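Local coordinates for protein fructose transport system repressor FruR (PDB 3O74) that regulates transcription as a LacI-family dual regulator, binding DNA under the control of its preferred effector, fructose 1-phosphate, at the interface of chains A and B. Coordinates in Å, arbitrary orientation; residue numbers count along the deposited sequence, not the author numbering. Chains: chain A/B, Fructose transport system repressor FruR.

The interface of chains A and B. Residues chain A 36-38, 50, 53-54, 57; chain B 4, 34-36.
B:Leu36 pushes its isobutyl group into chain A between A:Leu53, A:Phe54 and A:Arg57, in a two-fold symmetric interface between the periplasmic-binding-protein-like sugar-binding domains of this LacI-family regulator, probably the dimer typical of the family. Strand 34-39 of chain B here meets helix 44-56 of chain A, A:Arg57 just beyond that helix, and residues 36-38 of chain A's own strand 34-39; symmetry repeats the contact with the chains exchanged. The two methyls of B:Leu36 take separate partners. CD2 meets A:Leu53 CD2 tip to tip at 3.4 Å, tighter than usual van der Waals contact, and also lies 3.9 Å from CZ of the A:Phe54 ring. CD1, the other branch, lies over one face of the A:Arg57 guanidinium, 3.6 Å above its plane and shifted toward the rim, a tentative contact because the arginine is poorly ordered. With CG anti to the carbonyl carbon (chi1 -65°), the B:Leu36 side chain leaves its strand toward the helix. At its backbone, the carbonyl oxygen O of A:Ile37 approaches B:Leu36 CA at 3.7 Å.

A:Leu53 spreads its other branch along B:Thr4: CD1 packs against the threonine methyl CG2 at 3.4 Å, the two side chains running past each other in opposite directions. Its CD2 also touches B:Gln34 CB at 3.6 Å, so the fork of this leucine bridges both B strands, 4-9 and 34-39. B:Gln34 is bent at chi2 (-69°), which turns its amide toward A:Leu50; NE2 lies 3.2 Å from the methyl CD2, a polar-to-apolar contact and not a bond.

A:Arg57 NH2 hydrogen-bonds to the hydroxyl OG1 of B:Thr4 at 2.9 Å, a bond as tentative as the arginine's position. Further back, the backbone oxygen of A:Leu53 appears to lie in plane at the guanidinium edge, with the same reservation, and A:Leu36 CB abuts the edge of the A:Phe54 ring, backing the aromatic wall from chain A's strand.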
loop_
_atom_site.group_PDB
_atom_site.type_symbol
_atom_site.label_atom_id
_atom_site.label_comp_id
_atom_site.label_asym_id
_atom_site.label_seq_id
_atom_site.Cartn_x
_atom_site.Cartn_y
_atom_site.Cartn_z
ATOM N N LEU A 36 4.304 7.109 -14.411
ATOM C CA LEU A 36 5.083 7.702 -13.332
ATOM C C LEU A 36 4.144 8.235 -12.257
ATOM O O LEU A 36 3.185 8.951 -12.550
ATOM C CB LEU A 36 5.971 8.826 -13.858
ATOM C CG LEU A 36 7.100 8.443 -14.814
ATOM C CD1 LEU A 36 7.706 9.696 -15.433
ATOM C CD2 LEU A 36 8.169 7.610 -14.111
ATOM N N ILE A 37 4.442 7.895 -11.010
ATOM C CA ILE A 37 3.566 8.196 -9.891
ATOM C C ILE A 37 4.223 9.170 -8.919
ATOM O O ILE A 37 5.407 9.060 -8.620
ATOM C CB ILE A 37 3.232 6.911 -9.130
ATOM C CG1 ILE A 37 2.534 5.915 -10.058
ATOM C CG2 ILE A 37 2.383 7.211 -7.910
ATOM C CD1 ILE A 37 2.628 4.477 -9.586
ATOM N N ALA A 38 3.439 10.113 -8.410
ATOM C CA ALA A 38 3.929 11.061 -7.412
ATOM C C ALA A 38 2.852 11.321 -6.365
ATOM O O ALA A 38 1.658 11.184 -6.645
ATOM C CB ALA A 38 4.358 12.357 -8.072
ATOM N N LEU A 50 4.273 19.401 -8.039
ATOM C CA LEU A 50 4.180 18.205 -8.876
ATOM C C LEU A 50 3.598 18.527 -10.246
ATOM O O LEU A 50 3.905 17.860 -11.233
ATOM C CB LEU A 50 3.344 17.121 -8.193
ATOM C CG LEU A 50 4.020 16.439 -7.004
ATOM C CD1 LEU A 50 3.053 15.485 -6.318
ATOM C CD2 LEU A 50 5.283 15.714 -7.452
ATOM N N LEU A 53 6.166 19.321 -12.593
ATOM C CA LEU A 53 6.952 18.138 -12.923
ATOM C C LEU A 53 6.437 17.444 -14.179
ATOM O O LEU A 53 7.177 17.263 -15.144
ATOM C CB LEU A 53 6.944 17.157 -11.751
ATOM C CG LEU A 53 8.226 16.359 -11.530
ATOM C CD1 LEU A 53 9.386 17.308 -11.297
ATOM C CD2 LEU A 53 8.062 15.415 -10.352
ATOM N N PHE A 54 5.168 17.049 -14.157
ATOM C CA PHE A 54 4.543 16.422 -15.315
ATOM C C PHE A 54 4.245 17.469 -16.382
ATOM O O PHE A 54 3.798 17.146 -17.485
ATOM C CB PHE A 54 3.274 15.677 -14.904
ATOM C CG PHE A 54 3.521 14.572 -13.919
ATOM C CD1 PHE A 54 3.177 14.720 -12.586
ATOM C CD2 PHE A 54 4.113 13.389 -14.328
ATOM C CE1 PHE A 54 3.411 13.702 -11.682
ATOM C CE2 PHE A 54 4.350 12.368 -13.429
ATOM C CZ PHE A 54 3.999 12.524 -12.104
ATOM N N ARG A 57 8.140 17.090 -17.715
ATOM C CA ARG A 57 8.311 15.745 -18.262
ATOM C C ARG A 57 7.572 15.593 -19.584
ATOM O O ARG A 57 7.888 14.711 -20.385
ATOM C CB ARG A 57 7.796 14.700 -17.270
ATOM C CG ARG A 57 8.655 14.543 -16.031
ATOM C CD ARG A 57 9.563 13.334 -16.153
ATOM N NE ARG A 57 10.881 13.478 -15.526
ATOM C CZ ARG A 57 11.286 14.496 -14.769
ATOM N NH1 ARG A 57 10.485 15.515 -14.494
ATOM N NH2 ARG A 57 12.517 14.488 -14.273
ATOM N N THR B 4 15.056 15.875 -9.549
ATOM C CA THR B 4 14.083 14.820 -9.346
ATOM C C THR B 4 14.837 13.526 -9.099
ATOM O O THR B 4 15.919 13.305 -9.651
ATOM C CB THR B 4 13.150 14.656 -10.559
ATOM O OG1 THR B 4 13.905 14.201 -11.687
ATOM C CG2 THR B 4 12.491 15.979 -10.906
ATOM N N GLN B 34 11.947 16.379 -6.049
ATOM C CA GLN B 34 10.692 15.656 -6.236
ATOM C C GLN B 34 10.995 14.178 -6.478
ATOM O O GLN B 34 12.018 13.837 -7.064
ATOM C CB GLN B 34 9.902 16.232 -7.413
ATOM C CG GLN B 34 9.664 17.737 -7.344
ATOM C CD GLN B 34 8.715 18.134 -6.228
ATOM O OE1 GLN B 34 8.906 19.155 -5.569
ATOM N NE2 GLN B 34 7.686 17.323 -6.011
ATOM N N LEU B 35 10.107 13.302 -6.026
ATOM C CA LEU B 35 10.284 11.872 -6.240
ATOM C C LEU B 35 9.298 11.331 -7.276
ATOM O O LEU B 35 8.095 11.549 -7.170
ATOM C CB LEU B 35 10.124 11.109 -4.922
ATOM C CG LEU B 35 10.414 9.605 -4.955
ATOM C CD1 LEU B 35 11.908 9.342 -5.124
ATOM C CD2 LEU B 35 9.890 8.912 -3.705
ATOM N N LEU B 36 9.818 10.630 -8.279
ATOM C CA LEU B 36 8.974 9.933 -9.236
ATOM C C LEU B 36 9.073 8.436 -8.996
ATOM O O LEU B 36 10.166 7.868 -8.943
ATOM C CB LEU B 36 9.364 10.273 -10.671
ATOM C CG LEU B 36 9.164 11.728 -11.099
ATOM C CD1 LEU B 36 9.729 11.951 -12.493
ATOM C CD2 LEU B 36 7.693 12.115 -11.040
#